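Local structure of aminoglycoside phosphotransferase (Mycobacterium smegmatis, 6EF6) at residues Leu142-Phe147 and Leu232-Leu237; Gln148-Ile153 and Glu283-Gly288; Gly226-Asp231 and Phe262-Thr267. The protein phosphorylates (S)-1-amino-2-propanol, serving as a small-molecule kinase associated with the aminoacetone utilization microcompartment of this mycobacterium. All blocks are in the same frame, centred on the assembly; numbering follows the deposited sequence. Where two conformers were deposited one is given.

Contact 1 (Leu142-Phe147 and Leu232-Leu237); sequences LTLDDF and LRLANL
The backbone N-H of Leu142 meets the carbonyl of Leu237 almost head-on, with Leu142 N 3.0 Å from Leu237 O and a C=O...N angle of 172°, while beside this bond the chains draw together where Leu142 faces Leu234. The segment 142-147 then folds through a type I turn from Thr143 to Asp146 into helix 147-163; the other segment makes a 3-10 turn at 234-236.

Leu234 points at 142-147, with CG anti to its own carbonyl carbon (chi1 -69°) and both methyls close to Thr143 O. CD1 lies over one face of the Phe147 ring, 4.1 Å from the centroid, and CZ of Phe147 is the nearest ring atom to that methyl. Leu144 adds to the packing, its CD2 3.9 Å from CD1 of Leu234, the two side chains crossing at about a right angle. The other branch, CD2, lies 3.4 Å from Thr143 O and 3.8 Å from Leu142 CB. Leucine suits position 234 because its two methyls can serve different neighbours at once. A second small cluster joins Leu142 CD1 to Leu237 CD2 at 3.6 Å.

The polar groups of the turn look after one another. Thr143 N donates to Asp146 OD2 (2.9 Å), met on the anti side of the carboxylate, and Thr143 OG1 accepts from Asp145 N in an ST turn. Asp146 stands at the N-cap position without a capping bond; OD1 instead forms a salt bridge with Arg246. Phe147 also stacks on Trp281.

One main-chain bond and a set of leucine contacts join the two segments, so the loop carrying the kinase-type sequence HxDxxxxN is held chiefly by apolar packing on the loop leading into helix 147-163 and on Phe147.

Contact 2 (Gln148-Ile153 and Glu283-Gly288); sequences QTLGRI and ESWVAG. With ACT (acetate ion), chain F.
Gln148 O is approached by two donors of different strength: the N-H of Arg152 in its own helix and, from the facing helix, CA of Gly288 at 3.4 Å in a nearly straight C-H...O contact (170° at the hydrogen). The pairing resembles the GASright packing best known from membrane helix pairs: the helices run roughly parallel, the short segments cross at -40° with their axes 6.4 Å apart, and the small residues Ser284 and Gly288 lie four apart on one helix. No conventional hydrogen bond spans the interface.

Glycine is suited to both helices because it lets backbone meet backbone. Gly288 lies against Gln148 and Arg152, and its own carbonyl returns the favour, with Gly288 O 3.3 Å from Arg152 CA. One turn earlier Ser284 O, already the acceptor for Gly288 N, lies 3.2 Å from Gln148 CA. Ser284, compact enough for this place, bonds back to Glu280 O through its hydroxyl.

At the rim, the extended chain of Gln148 lays CG against CA of Gly288, so that its aliphatic part does the packing, with CD reaching toward Ala287 CB. On the same helix Thr149 OG1 binds an acetate, probably from the crystallisation liquor, that Arg246 also holds.

Gly151 meets Trp285 in two ways. Its CA sits 3.5 Å from the centroid of the five-membered ring, almost straight above the face, and also approaches Trp285 O in a longer C-H...O contact. The indole gets there because CG is anti to the backbone N (chi1 -169°), which swings the ring back beside the neighbouring helix. Phe265 packs against the indole edge-to-face, and Leu150 takes the ring edge, its CG 3.9 Å from Trp285 NE1.

Contact 3 (Gly226-Asp231 and Phe262-Thr267); sequences GLIHAD and FYDFGT. With NA (sodium ion), chain D.
Ile228 CD1 comes to the edge of the Tyr263 ring, in its plane and 3.8 Å from Tyr263 CD2; a water bound to the phenol OH shares the edge, and CG2 of Thr267 covers one face. That hydroxyl also bonds Arg310. The imidazole of His229 takes Asp231 N at its edge, in plane, with Asp231 N 3.0 Å from His229 ND1; NE2 pairs with Ile251 O, and Phe253 meets the ring edge-to-face.

Asp264 is the polar link across the contact. Its OD1 accepts from Ala230 N (3.0 Å, 143° at the hydrogen), and OD2 binds His158 and a water that accepts from His229 N. An aspartate of helix 263-268 holding one loop amide directly and another through water recalls the helix F aspartate of protein kinases. Asp264-Phe265-Gly266 matches DFG only in sequence, since sodium is held by Asp231 and Asp252.

Ala230 takes a positive phi (72°), unusual for a residue with a CB; its carbonyl O lies 3.4 Å from Thr267 CG2. Thr267 OG1 donates to Asp264 O and accepts from Leu232 N.

Asp231 OD2 reaches the sodium ion at 2.2 Å, with three waters beside it; OD1 has salt bridges to Arg233 and Arg310. Asp264 and His229 pin the main chain from which Asp231 reaches the metal, consistent with a loop held in place independently of the ion.

In the fold
The chain first lays down 142-147 and, without a break, 148-153, where helix 147-163 begins its course. It returns much later at 226-231 and runs straight on into 232-237, which closes contact 1; contact 3 closes next, at 262-267, and contact 2 last, at 283-288. Contact 1 thus crosses both others, whereas contact 3 falls wholly within the span of contact 2. Together they bind the metal-bearing loop to helices 147-163 and 263-268, with helix 278-290 packed against both, against the latter through Trp285. A direct bond joins contacts 1 and 3, Asn236 ND2 to Asp231 O; Leu237 packs on Leu150 and Ile153, and Trp285 on Phe262.

Contact 1 (Leu142-Phe147 and Leu232-Leu237)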
loop_
_atom_site.group_PDB
_atom_site.type_symbol
_atom_site.label_atom_id
_atom_site.label_comp_id
_atom_site.label_asym_id
_atom_site.label_seq_id
_atom_site.Cartn_x
_atom_site.Cartn_y
_atom_site.Cartn_z
ATOM N N LEU A 142 6.349 -1.649 -12.417
ATOM C CA LEU A 142 6.475 -0.304 -12.961
ATOM C C LEU A 142 7.689 0.413 -12.359
ATOM O O LEU A 142 8.133 0.121 -11.246
ATOM C CB LEU A 142 5.210 0.489 -12.626
ATOM C CG LEU A 142 3.906 0.021 -13.287
ATOM C CD1 LEU A 142 2.779 0.998 -12.983
ATOM C CD2 LEU A 142 4.042 -0.182 -14.796
ATOM N N THR A 143 8.210 1.394 -13.104
ATOM C CA THR A 143 9.413 2.140 -12.742
ATOM C C THR A 143 9.073 3.619 -12.648
ATOM O O THR A 143 7.936 4.042 -12.864
ATOM C CB THR A 143 10.528 1.938 -13.784
ATOM O OG1 THR A 143 10.185 2.626 -15.002
ATOM C CG2 THR A 143 10.762 0.436 -14.076
ATOM N N LEU A 144 10.093 4.416 -12.388
ATOM C CA LEU A 144 9.907 5.854 -12.329
ATOM C C LEU A 144 9.459 6.459 -13.654
ATOM O O LEU A 144 9.063 7.626 -13.668
ATOM C CB LEU A 144 11.189 6.540 -11.842
ATOM C CG LEU A 144 11.683 6.109 -10.480
ATOM C CD1 LEU A 144 13.045 6.718 -10.163
ATOM C CD2 LEU A 144 10.734 6.517 -9.378
ATOM N N ASP A 145 9.572 5.725 -14.753
ATOM C CA ASP A 145 9.066 6.148 -16.046
ATOM C C ASP A 145 7.580 5.926 -16.216
ATOM O O ASP A 145 7.049 6.257 -17.287
ATOM C CB ASP A 145 9.785 5.378 -17.172
ATOM C CG ASP A 145 11.303 5.659 -17.249
ATOM O OD1 ASP A 145 11.701 6.748 -16.866
ATOM O OD2 ASP A 145 12.036 4.782 -17.726
ATOM N N ASP A 146 6.904 5.390 -15.205
ATOM C CA ASP A 146 5.552 4.850 -15.338
ATOM C C ASP A 146 4.543 5.442 -14.371
ATOM O O ASP A 146 3.463 4.859 -14.182
ATOM C CB ASP A 146 5.556 3.325 -15.211
ATOM C CG ASP A 146 6.458 2.657 -16.207
ATOM O OD1 ASP A 146 6.362 3.007 -17.410
ATOM O OD2 ASP A 146 7.235 1.777 -15.771
ATOM N N PHE A 147 4.798 6.622 -13.835
ATOM C CA PHE A 147 3.814 7.267 -12.975
ATOM C C PHE A 147 2.462 7.436 -13.656
ATOM O O PHE A 147 1.425 7.394 -12.977
ATOM C CB PHE A 147 4.300 8.597 -12.397
ATOM C CG PHE A 147 5.251 8.414 -11.238
ATOM C CD1 PHE A 147 4.726 8.113 -9.980
ATOM C CD2 PHE A 147 6.613 8.497 -11.395
ATOM C CE1 PHE A 147 5.555 7.893 -8.925
ATOM C CE2 PHE A 147 7.460 8.304 -10.305
ATOM C CZ PHE A 147 6.923 8.010 -9.074
ATOM N N LEU A 232 -0.307 1.856 -3.117
ATOM C CA LEU A 232 -0.119 1.878 -4.574
ATOM C C LEU A 232 1.207 2.506 -4.976
ATOM O O LEU A 232 1.297 3.441 -5.785
ATOM C CB LEU A 232 -1.298 2.571 -5.227
ATOM C CG LEU A 232 -2.603 1.758 -5.231
ATOM C CD1 LEU A 232 -3.786 2.621 -5.703
ATOM C CD2 LEU A 232 -2.475 0.506 -6.070
ATOM N N ARG A 233 2.234 1.922 -4.400
ATOM C CA ARG A 233 3.620 2.139 -4.806
ATOM C C ARG A 233 3.894 1.479 -6.146
ATOM O O ARG A 233 3.286 0.464 -6.483
ATOM C CB ARG A 233 4.545 1.443 -3.817
ATOM C CG ARG A 233 4.562 2.104 -2.514
ATOM C CD ARG A 233 5.539 1.440 -1.570
ATOM N NE ARG A 233 5.002 0.226 -0.964
ATOM C CZ ARG A 233 5.464 -1.013 -1.159
ATOM N NH1 ARG A 233 6.485 -1.250 -1.969
ATOM N NH2 ARG A 233 4.880 -2.044 -0.543
ATOM N N LEU A 234 4.860 2.020 -6.914
ATOM C CA LEU A 234 5.200 1.417 -8.191
ATOM C C LEU A 234 5.537 -0.069 -8.053
ATOM O O LEU A 234 5.206 -0.870 -8.921
ATOM C CB LEU A 234 6.377 2.190 -8.796
ATOM C CG LEU A 234 6.112 3.627 -9.266
ATOM C CD1 LEU A 234 7.451 4.399 -9.370
ATOM C CD2 LEU A 234 5.409 3.679 -10.578
ATOM N N ALA A 235 6.218 -0.433 -6.953
ATOM C CA ALA A 235 6.639 -1.810 -6.746
ATOM C C ALA A 235 5.481 -2.786 -6.623
ATOM O O ALA A 235 5.697 -3.978 -6.797
ATOM C CB ALA A 235 7.454 -1.888 -5.444
ATOM N N ASN A 236 4.270 -2.302 -6.329
ATOM C CA ASN A 236 3.096 -3.168 -6.202
ATOM C C ASN A 236 2.301 -3.300 -7.498
ATOM O O ASN A 236 1.190 -3.867 -7.490
ATOM C CB ASN A 236 2.206 -2.679 -5.062
ATOM C CG ASN A 236 2.720 -3.131 -3.718
ATOM O OD1 ASN A 236 3.504 -4.080 -3.632
ATOM N ND2 ASN A 236 2.311 -2.473 -2.675
ATOM N N LEU A 237 2.815 -2.829 -8.635
ATOM C CA LEU A 237 2.195 -3.063 -9.937
ATOM C C LEU A 237 3.199 -3.858 -10.750
ATOM O O LEU A 237 4.156 -3.309 -11.310
ATOM C CB LEU A 237 1.793 -1.742 -10.604
ATOM C CG LEU A 237 0.419 -1.194 -10.147
ATOM C CD1 LEU A 237 0.456 -0.685 -8.716
ATOM C CD2 LEU A 237 -0.079 -0.114 -11.093
#

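Contact 2 (Gln148-Ile153 and Glu283-Gly288)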
loop_
_atom_site.group_PDB
_atom_site.type_symbol
_atom_site.label_atom_id
_atom_site.label_comp_id
_atom_site.label_asym_id
_atom_site.label_seq_id
_atom_site.Cartn_x
_atom_site.Cartn_y
_atom_site.Cartn_z
ATOM N N GLN A 148 2.430 7.757 -14.944
ATOM C CA GLN A 148 1.159 7.942 -15.629
ATOM C C GLN A 148 0.326 6.676 -15.603
ATOM O O GLN A 148 -0.895 6.748 -15.381
ATOM C CB GLN A 148 1.414 8.416 -17.057
ATOM C CG GLN A 148 0.115 8.713 -17.783
ATOM C CD GLN A 148 0.309 9.370 -19.130
ATOM O OE1 GLN A 148 1.340 10.014 -19.419
ATOM N NE2 GLN A 148 -0.699 9.325 -19.938
ATOM N N THR A 149 0.924 5.528 -15.895
ATOM C CA THR A 149 0.208 4.263 -15.870
ATOM C C THR A 149 -0.302 3.972 -14.468
ATOM O O THR A 149 -1.452 3.545 -14.299
ATOM C CB THR A 149 1.158 3.160 -16.331
ATOM O OG1 THR A 149 1.571 3.478 -17.667
ATOM C CG2 THR A 149 0.504 1.803 -16.361
ATOM N N LEU A 150 0.498 4.275 -13.450
ATOM C CA LEU A 150 0.047 4.097 -12.074
ATOM C C LEU A 150 -1.163 4.973 -11.775
ATOM O O LEU A 150 -2.142 4.505 -11.159
ATOM C CB LEU A 150 1.225 4.375 -11.139
ATOM C CG LEU A 150 0.911 4.334 -9.638
ATOM C CD1 LEU A 150 0.380 2.979 -9.207
ATOM C CD2 LEU A 150 2.231 4.643 -8.889
ATOM N N GLY A 151 -1.139 6.229 -12.203
ATOM C CA GLY A 151 -2.283 7.101 -12.017
ATOM C C GLY A 151 -3.536 6.585 -12.692
ATOM O O GLY A 151 -4.634 6.676 -12.132
ATOM N N ARG A 152 -3.414 6.100 -13.931
ATOM C CA ARG A 152 -4.576 5.606 -14.650
ATOM C C ARG A 152 -5.184 4.400 -13.934
ATOM O O ARG A 152 -6.418 4.295 -13.815
ATOM C CB ARG A 152 -4.129 5.239 -16.057
ATOM C CG ARG A 152 -5.282 4.797 -16.936
ATOM C CD ARG A 152 -4.811 4.216 -18.261
ATOM N NE ARG A 152 -4.242 2.874 -18.111
ATOM C CZ ARG A 152 -3.024 2.504 -18.505
ATOM N NH1 ARG A 152 -2.186 3.379 -19.052
ATOM N NH2 ARG A 152 -2.640 1.241 -18.339
ATOM N N ILE A 153 -4.351 3.475 -13.481
ATOM C CA ILE A 153 -4.853 2.285 -12.770
ATOM C C ILE A 153 -5.483 2.672 -11.430
ATOM O O ILE A 153 -6.561 2.145 -11.052
ATOM C CB ILE A 153 -3.731 1.246 -12.639
ATOM C CG1 ILE A 153 -3.400 0.704 -14.028
ATOM C CG2 ILE A 153 -4.129 0.108 -11.618
ATOM C CD1 ILE A 153 -2.136 -0.151 -14.098
ATOM N N GLU A 283 2.563 15.446 -12.264
ATOM C CA GLU A 283 1.881 15.799 -13.509
ATOM C C GLU A 283 1.632 14.550 -14.355
ATOM O O GLU A 283 0.564 14.422 -14.947
ATOM C CB GLU A 283 2.655 16.844 -14.310
ATOM C CG GLU A 283 2.676 18.193 -13.599
ATOM C CD GLU A 283 3.127 19.392 -14.460
ATOM O OE1 GLU A 283 3.022 19.351 -15.698
ATOM O OE2 GLU A 283 3.580 20.402 -13.870
ATOM N N SER A 284 2.562 13.602 -14.380
ATOM C CA SER A 284 2.356 12.389 -15.157
ATOM C C SER A 284 1.237 11.564 -14.555
ATOM O O SER A 284 0.359 11.065 -15.265
ATOM C CB SER A 284 3.660 11.590 -15.209
ATOM O OG SER A 284 4.683 12.309 -15.853
ATOM N N TRP A 285 1.269 11.377 -13.225
ATOM C CA TRP A 285 0.227 10.610 -12.543
ATOM C C TRP A 285 -1.144 11.223 -12.760
ATOM O O TRP A 285 -2.094 10.516 -13.047
ATOM C CB TRP A 285 0.578 10.570 -11.049
ATOM C CG TRP A 285 -0.196 9.639 -10.161
ATOM C CD1 TRP A 285 0.201 8.371 -9.754
ATOM C CD2 TRP A 285 -1.477 9.879 -9.574
ATOM N NE1 TRP A 285 -0.750 7.834 -8.893
ATOM C CE2 TRP A 285 -1.784 8.732 -8.768
ATOM C CE3 TRP A 285 -2.367 10.966 -9.572
ATOM C CZ2 TRP A 285 -2.931 8.659 -7.992
ATOM C CZ3 TRP A 285 -3.530 10.873 -8.795
ATOM C CH2 TRP A 285 -3.787 9.735 -8.023
ATOM N N VAL A 286 -1.241 12.534 -12.618
ATOM C CA VAL A 286 -2.513 13.223 -12.827
ATOM C C VAL A 286 -3.037 13.068 -14.252
ATOM O O VAL A 286 -4.239 12.902 -14.477
ATOM C CB VAL A 286 -2.365 14.693 -12.420
ATOM C CG1 VAL A 286 -3.539 15.518 -12.938
ATOM C CG2 VAL A 286 -2.232 14.808 -10.888
ATOM N N ALA A 287 -2.150 13.161 -15.263
ATOM C CA ALA A 287 -2.577 12.959 -16.646
ATOM C C ALA A 287 -3.149 11.563 -16.848
ATOM O O ALA A 287 -4.176 11.377 -17.515
ATOM C CB ALA A 287 -1.396 13.177 -17.600
ATOM N N GLY A 288 -2.522 10.558 -16.225
ATOM C CA GLY A 288 -3.042 9.193 -16.327
ATOM C C GLY A 288 -4.367 9.029 -15.601
ATOM O O GLY A 288 -5.330 8.465 -16.138
HETATM C C ACT F . 1.896 0.981 -19.812
HETATM O O ACT F . 1.907 -0.257 -20.074
HETATM O OXT ACT F . 2.657 1.631 -19.045
HETATM C CH3 ACT F . 0.807 1.831 -20.522
#

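Contact 3 (Gly226-Asp231 and Phe262-Thr267)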
loop_
_atom_site.group_PDB
_atom_site.type_symbol
_atom_site.label_atom_id
_atom_site.label_comp_id
_atom_site.label_asym_id
_atom_site.label_seq_id
_atom_site.Cartn_x
_atom_site.Cartn_y
_atom_site.Cartn_z
ATOM N N GLY A 226 -13.345 6.837 0.830
ATOM C CA GLY A 226 -13.992 5.557 0.601
ATOM C C GLY A 226 -12.965 4.438 0.610
ATOM O O GLY A 226 -11.879 4.581 1.168
ATOM N N LEU A 227 -13.321 3.324 0.007
ATOM C CA LEU A 227 -12.467 2.136 -0.019
ATOM C C LEU A 227 -11.299 2.330 -1.009
ATOM O O LEU A 227 -11.517 2.614 -2.194
ATOM C CB LEU A 227 -13.289 0.903 -0.377
ATOM C CG LEU A 227 -12.497 -0.410 -0.508
ATOM C CD1 LEU A 227 -11.863 -0.822 0.802
ATOM C CD2 LEU A 227 -13.396 -1.553 -1.034
ATOM N N ILE A 228 -10.068 2.191 -0.516
ATOM C CA ILE A 228 -8.819 2.379 -1.254
ATOM C C ILE A 228 -7.838 1.216 -1.011
ATOM O O ILE A 228 -7.856 0.524 -0.002
ATOM C CB ILE A 228 -8.123 3.720 -0.921
ATOM C CG1 ILE A 228 -7.831 3.852 0.577
ATOM C CG2 ILE A 228 -8.937 4.887 -1.426
ATOM C CD1 ILE A 228 -6.861 4.968 0.915
ATOM N N HIS A 229 -6.956 1.032 -1.984
ATOM C CA HIS A 229 -5.862 0.055 -1.861
ATOM C C HIS A 229 -4.853 0.448 -0.768
ATOM O O HIS A 229 -4.465 -0.389 0.041
ATOM C CB HIS A 229 -5.206 -0.095 -3.223
ATOM C CG HIS A 229 -4.041 -1.028 -3.274
ATOM N ND1 HIS A 229 -2.820 -0.739 -2.685
ATOM C CD2 HIS A 229 -3.905 -2.235 -3.886
ATOM C CE1 HIS A 229 -1.986 -1.726 -2.965
ATOM N NE2 HIS A 229 -2.611 -2.634 -3.705
ATOM N N ALA A 230 -4.462 1.740 -0.752
ATOM C CA ALA A 230 -3.654 2.349 0.306
ATOM C C ALA A 230 -2.206 1.905 0.302
ATOM O O ALA A 230 -1.480 2.273 1.217
ATOM C CB ALA A 230 -4.291 2.212 1.682
ATOM N N ASP A 231 -1.716 1.222 -0.733
ATOM C CA ASP A 231 -0.280 0.928 -0.882
ATOM C C ASP A 231 0.099 0.848 -2.354
ATOM O O ASP A 231 0.771 -0.092 -2.804
ATOM C CB ASP A 231 0.186 -0.292 -0.080
ATOM C CG ASP A 231 1.702 -0.318 0.095
ATOM O OD1 ASP A 231 2.387 0.711 -0.075
ATOM O OD2 ASP A 231 2.200 -1.453 0.327
ATOM N N PHE A 262 -7.356 10.368 -2.590
ATOM C CA PHE A 262 -6.075 10.900 -3.042
ATOM C C PHE A 262 -4.907 10.615 -2.116
ATOM O O PHE A 262 -3.750 10.868 -2.491
ATOM C CB PHE A 262 -6.250 12.328 -3.562
ATOM C CG PHE A 262 -7.094 12.325 -4.799
ATOM C CD1 PHE A 262 -6.532 11.821 -5.973
ATOM C CD2 PHE A 262 -8.403 12.700 -4.827
ATOM C CE1 PHE A 262 -7.281 11.717 -7.121
ATOM C CE2 PHE A 262 -9.158 12.566 -5.977
ATOM C CZ PHE A 262 -8.590 12.088 -7.106
ATOM N N TYR A 263 -5.144 10.004 -0.948
ATOM C CA TYR A 263 -4.021 9.431 -0.226
ATOM C C TYR A 263 -3.307 8.395 -1.076
ATOM O O TYR A 263 -2.106 8.216 -0.928
ATOM C CB TYR A 263 -4.536 8.843 1.099
ATOM C CG TYR A 263 -3.500 8.049 1.870
ATOM C CD1 TYR A 263 -2.320 8.622 2.347
ATOM C CD2 TYR A 263 -3.679 6.709 2.106
ATOM C CE1 TYR A 263 -1.372 7.887 3.009
ATOM C CE2 TYR A 263 -2.725 5.944 2.804
ATOM C CZ TYR A 263 -1.582 6.557 3.236
ATOM O OH TYR A 263 -0.644 5.814 3.911
ATOM N N ASP A 264 -4.006 7.714 -1.994
ATOM C CA ASP A 264 -3.312 6.779 -2.875
ATOM C C ASP A 264 -2.186 7.454 -3.671
ATOM O O ASP A 264 -1.148 6.802 -3.962
ATOM C CB ASP A 264 -4.301 6.106 -3.831
ATOM C CG ASP A 264 -5.080 4.979 -3.218
ATOM O OD1 ASP A 264 -4.606 4.293 -2.293
ATOM O OD2 ASP A 264 -6.209 4.744 -3.734
ATOM N N PHE A 265 -2.316 8.758 -3.991
ATOM C CA PHE A 265 -1.192 9.433 -4.645
ATOM C C PHE A 265 0.024 9.554 -3.719
ATOM O O PHE A 265 1.186 9.374 -4.134
ATOM C CB PHE A 265 -1.529 10.840 -5.202
ATOM C CG PHE A 265 -0.314 11.503 -5.749
ATOM C CD1 PHE A 265 0.300 10.988 -6.884
ATOM C CD2 PHE A 265 0.224 12.622 -5.117
ATOM C CE1 PHE A 265 1.478 11.524 -7.360
ATOM C CE2 PHE A 265 1.400 13.197 -5.609
ATOM C CZ PHE A 265 2.010 12.669 -6.746
ATOM N N GLY A 266 -0.191 9.891 -2.445
ATOM C CA GLY A 266 0.937 9.862 -1.520
ATOM C C GLY A 266 1.625 8.525 -1.504
ATOM O O GLY A 266 2.858 8.449 -1.476
ATOM N N THR A 267 0.859 7.435 -1.579
ATOM C CA THR A 267 1.499 6.135 -1.560
ATOM C C THR A 267 2.328 5.889 -2.835
ATOM O O THR A 267 3.298 5.149 -2.777
ATOM C CB THR A 267 0.515 4.984 -1.304
ATOM O OG1 THR A 267 -0.268 4.673 -2.463
ATOM C CG2 THR A 267 -0.367 5.234 -0.091
HETATM NA NA NA D . 2.055 -3.174 1.712
HETATM O O HOH W 1 -7.311 2.372 -4.423
HETATM O O HOH W 2 -1.289 3.279 4.527
HETATM O O HOH W 3 -0.138 -3.428 1.695
HETATM O O HOH W 4 2.140 -5.449 2.677
HETATM O O HOH W 5 2.222 -2.275 3.527
#